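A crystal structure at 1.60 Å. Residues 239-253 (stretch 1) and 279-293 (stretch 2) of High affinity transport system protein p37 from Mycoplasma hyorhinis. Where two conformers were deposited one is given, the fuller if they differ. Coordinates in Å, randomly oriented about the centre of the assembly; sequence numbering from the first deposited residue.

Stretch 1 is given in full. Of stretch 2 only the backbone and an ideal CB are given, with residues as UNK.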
# COMPACT_ATOMS: atom_id res chain seq x y z
N ASP A 239 8.97 -26.64 -9.33
CA ASP A 239 10.41 -26.67 -9.52
C ASP A 239 10.97 -25.28 -9.18
O ASP A 239 11.13 -24.40 -10.00
CB ASP A 239 10.75 -27.09 -10.93
CG ASP A 239 12.24 -27.16 -11.21
OD1 ASP A 239 13.07 -26.89 -10.32
OD2 ASP A 239 12.55 -27.48 -12.39
N TRP A 240 11.20 -25.17 -7.87
CA TRP A 240 11.66 -23.92 -7.28
C TRP A 240 12.99 -23.51 -7.88
O TRP A 240 13.19 -22.36 -8.24
CB TRP A 240 11.76 -24.04 -5.75
CG TRP A 240 12.42 -22.83 -5.14
CD1 TRP A 240 13.61 -22.83 -4.47
CD2 TRP A 240 11.95 -21.48 -5.15
NE1 TRP A 240 13.91 -21.56 -4.06
CE2 TRP A 240 12.92 -20.72 -4.46
CE3 TRP A 240 10.83 -20.81 -5.66
CZ2 TRP A 240 12.77 -19.34 -4.29
CZ3 TRP A 240 10.69 -19.46 -5.49
CH2 TRP A 240 11.66 -18.71 -4.80
N ASN A 241 13.97 -24.40 -7.98
CA ASN A 241 15.27 -24.06 -8.52
C ASN A 241 15.16 -23.43 -9.89
O ASN A 241 15.74 -22.37 -10.15
CB ASN A 241 16.13 -25.32 -8.59
CG ASN A 241 17.51 -24.99 -9.09
OD1 ASN A 241 18.16 -24.09 -8.54
ND2 ASN A 241 17.99 -25.68 -10.11
N THR A 242 14.38 -24.06 -10.75
CA THR A 242 14.22 -23.54 -12.10
C THR A 242 13.48 -22.21 -12.12
O THR A 242 13.88 -21.29 -12.84
CB THR A 242 13.48 -24.57 -12.98
OG1 THR A 242 14.29 -25.76 -13.05
CG2 THR A 242 13.31 -24.01 -14.38
N PHE A 243 12.43 -22.17 -11.28
CA PHE A 243 11.64 -20.95 -11.19
C PHE A 243 12.48 -19.76 -10.72
O PHE A 243 12.63 -18.71 -11.36
CB PHE A 243 10.46 -21.18 -10.26
CG PHE A 243 9.52 -20.00 -10.15
CD1 PHE A 243 9.66 -19.08 -9.13
CD2 PHE A 243 8.49 -19.84 -11.07
CE1 PHE A 243 8.75 -18.04 -9.06
CE2 PHE A 243 7.59 -18.80 -10.99
CZ PHE A 243 7.75 -17.87 -9.98
N ARG A 244 13.10 -19.97 -9.56
CA ARG A 244 13.96 -18.96 -8.96
C ARG A 244 15.07 -18.48 -9.90
O ARG A 244 15.37 -17.28 -9.95
CB ARG A 244 14.58 -19.49 -7.67
CG ARG A 244 15.42 -18.48 -6.91
CD ARG A 244 16.84 -18.98 -6.70
NE ARG A 244 16.89 -20.08 -5.75
CZ ARG A 244 17.29 -21.31 -6.05
NH1 ARG A 244 17.67 -21.60 -7.29
NH2 ARG A 244 17.31 -22.26 -5.12
N ASN A 245 15.69 -19.40 -10.64
CA ASN A 245 16.81 -19.03 -11.49
C ASN A 245 16.40 -18.16 -12.68
O ASN A 245 17.28 -17.61 -13.34
CB ASN A 245 17.52 -20.29 -11.98
CG ASN A 245 18.33 -20.94 -10.86
OD1 ASN A 245 18.56 -20.37 -9.81
ND2 ASN A 245 18.76 -22.17 -11.08
N PHE A 246 15.11 -18.00 -12.94
CA PHE A 246 14.67 -17.04 -13.96
C PHE A 246 14.91 -15.61 -13.49
O PHE A 246 14.89 -14.67 -14.29
CB PHE A 246 13.20 -17.25 -14.33
CG PHE A 246 13.03 -18.42 -15.31
CD1 PHE A 246 13.42 -18.24 -16.62
CD2 PHE A 246 12.49 -19.61 -14.88
CE1 PHE A 246 13.26 -19.29 -17.52
CE2 PHE A 246 12.32 -20.65 -15.77
CZ PHE A 246 12.71 -20.47 -17.08
N GLY A 247 15.17 -15.44 -12.19
CA GLY A 247 15.59 -14.15 -11.66
C GLY A 247 14.41 -13.39 -11.07
O GLY A 247 13.47 -13.06 -11.79
N ILE A 248 14.49 -13.07 -9.78
CA ILE A 248 13.39 -12.40 -9.10
C ILE A 248 13.76 -10.99 -8.65
O ILE A 248 14.72 -10.78 -7.91
CB ILE A 248 12.99 -13.22 -7.87
CG1 ILE A 248 12.47 -14.62 -8.20
CG2 ILE A 248 11.97 -12.45 -7.04
CD1 ILE A 248 12.29 -15.53 -7.00
N LEU A 249 12.97 -10.04 -9.10
CA LEU A 249 13.03 -8.65 -8.62
C LEU A 249 12.08 -8.48 -7.44
O LEU A 249 10.97 -9.00 -7.46
CB LEU A 249 12.58 -7.68 -9.68
CG LEU A 249 13.33 -7.60 -11.00
CD1 LEU A 249 12.77 -6.43 -11.81
CD2 LEU A 249 14.83 -7.45 -10.79
N HIS A 250 12.53 -7.74 -6.43
CA HIS A 250 11.79 -7.58 -5.20
C HIS A 250 12.05 -6.21 -4.59
O HIS A 250 12.97 -5.53 -5.04
CB HIS A 250 12.24 -8.71 -4.25
CG HIS A 250 13.72 -8.67 -4.01
ND1 HIS A 250 14.24 -7.86 -3.02
CD2 HIS A 250 14.81 -9.23 -4.59
CE1 HIS A 250 15.56 -7.96 -2.99
NE2 HIS A 250 15.95 -8.79 -3.95
N GLY A 251 11.29 -5.84 -3.57
CA GLY A 251 11.57 -4.63 -2.79
C GLY A 251 12.42 -4.96 -1.58
O GLY A 251 13.07 -6.01 -1.43
N LYS A 252 12.46 -4.01 -0.63
CA LYS A 252 13.23 -4.25 0.58
C LYS A 252 12.62 -5.36 1.40
O LYS A 252 11.41 -5.62 1.38
CB LYS A 252 13.26 -2.97 1.42
CG LYS A 252 13.98 -1.80 0.76
CD LYS A 252 14.36 -0.74 1.79
CE LYS A 252 14.98 0.47 1.12
NZ LYS A 252 14.30 1.74 1.51
N ASP A 253 13.43 -6.03 2.22
CA ASP A 253 12.90 -7.17 2.94
C ASP A 253 11.90 -6.80 4.03
O ASP A 253 11.29 -7.70 4.59
CB ASP A 253 14.03 -8.02 3.52
CG ASP A 253 14.89 -7.31 4.54
OD1 ASP A 253 14.40 -6.41 5.25
OD2 ASP A 253 16.09 -7.68 4.61
N UNK A 279 17.23 -16.44 3.11
CA UNK A 279 18.18 -17.56 3.14
C UNK A 279 18.47 -18.06 1.74
O UNK A 279 19.63 -18.31 1.44
CB UNK A 279 17.64 -18.70 4.00
N UNK A 280 17.44 -18.19 0.92
CA UNK A 280 17.64 -18.60 -0.47
C UNK A 280 18.51 -17.63 -1.24
O UNK A 280 19.40 -18.03 -1.99
CB UNK A 280 16.29 -18.74 -1.18
N UNK A 281 18.30 -16.32 -1.07
CA UNK A 281 19.14 -15.35 -1.77
C UNK A 281 20.59 -15.41 -1.35
O UNK A 281 21.49 -15.21 -2.15
CB UNK A 281 18.61 -13.93 -1.54
N UNK A 282 20.86 -15.73 -0.07
CA UNK A 282 22.23 -15.78 0.41
C UNK A 282 23.02 -16.93 -0.23
O UNK A 282 24.24 -16.95 -0.28
CB UNK A 282 22.24 -15.92 1.93
N UNK A 283 22.29 -17.92 -0.73
CA UNK A 283 22.96 -19.03 -1.39
C UNK A 283 22.89 -18.90 -2.91
O UNK A 283 23.58 -19.65 -3.60
CB UNK A 283 22.34 -20.36 -0.95
N UNK A 284 22.03 -18.02 -3.41
CA UNK A 284 21.73 -17.84 -4.84
C UNK A 284 21.64 -16.37 -5.19
O UNK A 284 20.58 -15.90 -5.63
CB UNK A 284 20.42 -18.54 -5.21
N UNK A 285 22.70 -15.59 -4.94
CA UNK A 285 22.57 -14.13 -4.97
C UNK A 285 22.32 -13.50 -6.32
O UNK A 285 21.75 -12.39 -6.39
CB UNK A 285 23.84 -13.51 -4.39
N UNK A 286 22.76 -14.10 -7.41
CA UNK A 286 22.57 -13.57 -8.74
C UNK A 286 21.15 -13.84 -9.25
O UNK A 286 20.79 -13.37 -10.33
CB UNK A 286 23.60 -14.17 -9.69
N UNK A 287 20.36 -14.56 -8.48
CA UNK A 287 18.97 -14.83 -8.85
C UNK A 287 18.02 -13.78 -8.30
O UNK A 287 16.80 -13.88 -8.44
CB UNK A 287 18.55 -16.21 -8.35
N UNK A 288 18.53 -12.77 -7.62
CA UNK A 288 17.72 -11.76 -6.97
C UNK A 288 18.28 -10.36 -7.19
O UNK A 288 19.50 -10.19 -7.22
CB UNK A 288 17.62 -12.06 -5.47
N UNK A 289 17.39 -9.39 -7.31
CA UNK A 289 17.79 -7.99 -7.43
C UNK A 289 16.69 -7.09 -6.88
O UNK A 289 15.50 -7.37 -7.06
CB UNK A 289 18.10 -7.63 -8.89
N UNK A 290 17.10 -6.03 -6.20
CA UNK A 290 16.11 -5.11 -5.62
C UNK A 290 15.83 -3.97 -6.59
O UNK A 290 16.65 -3.06 -6.77
CB UNK A 290 16.60 -4.56 -4.28
N UNK A 291 14.67 -4.04 -7.22
CA UNK A 291 14.23 -3.10 -8.23
C UNK A 291 12.70 -3.11 -8.32
O UNK A 291 12.08 -4.14 -8.04
CB UNK A 291 14.86 -3.44 -9.58
N UNK A 292 12.11 -2.01 -8.76
CA UNK A 292 10.68 -1.93 -8.98
C UNK A 292 10.25 -2.82 -10.14
O UNK A 292 10.97 -2.90 -11.13
CB UNK A 292 10.27 -0.48 -9.24
N UNK A 293 9.10 -3.45 -10.03
CA UNK A 293 8.56 -4.30 -11.07
C UNK A 293 8.38 -3.54 -12.37
O UNK A 293 8.46 -4.10 -13.47
CB UNK A 293 7.23 -4.90 -10.62

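Position 279 is helical, with nothing of stretch 1 near its CB; almost any helix former would do, and it is Glu 279.

Position 280 points toward stretch 1, its ideal CB 4.7 Å from Trp 240 NE1 and 4.8 Å from Arg 244 NE. Two donors facing one short gap ask for an acceptor, preferably a short carboxylate. Asp 280 fits: Trp 240 NE1 donates to Asp 280 OD2 at 3.1 Å, almost perfectly straight, while Arg 244 NE forms a salt bridge to Asp 280 OD1 at 2.7 Å.

Position 281 points sideways, so a long chain is needed to return to His 250 or Asp 253; Lys, Arg or Gln are plausible. Arg 281 NH1 comes to 3.4 Å from His 250 CE1, while Arg 281 NH2 stays 4.2 Å from Asp 253 OD2, beyond a salt bridge.

Positions 282 and 283 meet open space and tolerate small or polar groups: Ser 282, Ala 283.

At 284 the CB points toward stretch 1, 3.9 Å from Arg 244 NE. A flat ring could cover the guanidinium, so His, Tyr, Phe or Trp would suit. His 284 stacks on it, centres 3.6 Å apart and planes at 22°.

Positions 285 and 286 have no neighbour; phi of -68° at 285 allows proline among many. They are Pro 285 and Asn 286.

Position 287 aims its CB at Arg 244 CD, 3.6 Å away. Close packing there favours a small residue: Ala and Gly fit, and Ser could find a rotamer. Ala 287 it is, and its O accepts from Ile 248 N at 2.8 Å, opening the parallel ladder.

Position 288 pairs with Ile 248, its CB on the face of Ile 248 and His 250. A large, partly apolar chain suits, and an aromatic could span toward Trp 240. Tyr 288 puts CE2 4.0 Å from Ile 248 CD1, and its OH donates to Asp 280 OD1 at 2.6 Å.

Position 289 lies on the other face, its CB 3.8 Å from Leu 249 CD2; aliphatic carbons near the backbone are wanted, as in Val, Ile or Lys. Lys 289 supplies them.

Position 290 returns to the face of His 250, its CB 3.8 Å from His 250 CE1 and near Gly 251, so aliphatic carbons at the base and a polar end would suit: Gln, Glu or Lys. Gln 290 lays CG 3.8 Å from Gly 251 C.

Position 291 points sideways near Leu 249 CD2, suiting a methylene stem: Lys 291, its end leading away. Positions 292 and 293 ask little: Ser 292, Ala 293.

Stretch 2 (279-293) EDRSAHPNAYKQKSA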
# COMPACT_ATOMS: atom_id res chain seq x y z
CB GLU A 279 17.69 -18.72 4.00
CG GLU A 279 18.30 -18.75 5.40
CD GLU A 279 17.91 -19.99 6.19
OE1 GLU A 279 18.63 -21.01 6.10
OE2 GLU A 279 16.89 -19.94 6.90
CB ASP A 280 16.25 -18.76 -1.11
CG ASP A 280 16.27 -19.47 -2.46
OD1 ASP A 280 16.19 -18.76 -3.49
OD2 ASP A 280 16.38 -20.72 -2.48
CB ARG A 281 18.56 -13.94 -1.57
CG ARG A 281 19.57 -12.85 -1.88
CD ARG A 281 18.97 -11.48 -1.60
NE ARG A 281 18.59 -11.29 -0.20
CZ ARG A 281 17.93 -10.22 0.23
NH1 ARG A 281 17.60 -9.25 -0.60
NH2 ARG A 281 17.59 -10.07 1.50
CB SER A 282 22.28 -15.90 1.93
OG SER A 282 22.09 -17.22 2.39
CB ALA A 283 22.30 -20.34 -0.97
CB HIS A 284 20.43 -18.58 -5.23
CG HIS A 284 20.46 -20.02 -4.81
ND1 HIS A 284 19.82 -20.55 -3.72
CD2 HIS A 284 21.15 -21.06 -5.34
CE1 HIS A 284 20.09 -21.85 -3.61
NE2 HIS A 284 20.90 -22.18 -4.59
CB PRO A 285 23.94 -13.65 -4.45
CG PRO A 285 24.89 -14.78 -4.70
CD PRO A 285 24.06 -16.02 -4.56
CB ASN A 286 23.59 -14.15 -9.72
CG ASN A 286 24.92 -13.42 -9.56
OD1 ASN A 286 24.99 -12.20 -9.67
ND2 ASN A 286 25.98 -14.18 -9.31
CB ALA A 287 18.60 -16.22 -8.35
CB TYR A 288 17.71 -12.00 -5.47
CG TYR A 288 16.99 -13.23 -5.02
CD1 TYR A 288 17.62 -14.46 -4.90
CD2 TYR A 288 15.63 -13.15 -4.70
CE1 TYR A 288 16.93 -15.59 -4.49
CE2 TYR A 288 14.95 -14.27 -4.28
CZ TYR A 288 15.59 -15.48 -4.17
OH TYR A 288 14.84 -16.55 -3.76
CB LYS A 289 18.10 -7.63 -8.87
CG LYS A 289 18.72 -6.25 -9.05
CD LYS A 289 18.94 -5.97 -10.53
CE LYS A 289 20.19 -6.72 -10.99
NZ LYS A 289 21.40 -6.00 -10.48
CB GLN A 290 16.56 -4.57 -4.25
CG GLN A 290 15.50 -3.75 -3.53
CD GLN A 290 16.01 -2.86 -2.42
OE1 GLN A 290 16.60 -3.35 -1.47
NE2 GLN A 290 15.81 -1.56 -2.54
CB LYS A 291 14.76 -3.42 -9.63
CG LYS A 291 16.24 -3.53 -9.83
CD LYS A 291 16.88 -2.25 -10.33
CE LYS A 291 16.48 -1.94 -11.76
NZ LYS A 291 16.98 -0.58 -12.14
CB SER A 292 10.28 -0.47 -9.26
OG SER A 292 8.90 -0.36 -9.57
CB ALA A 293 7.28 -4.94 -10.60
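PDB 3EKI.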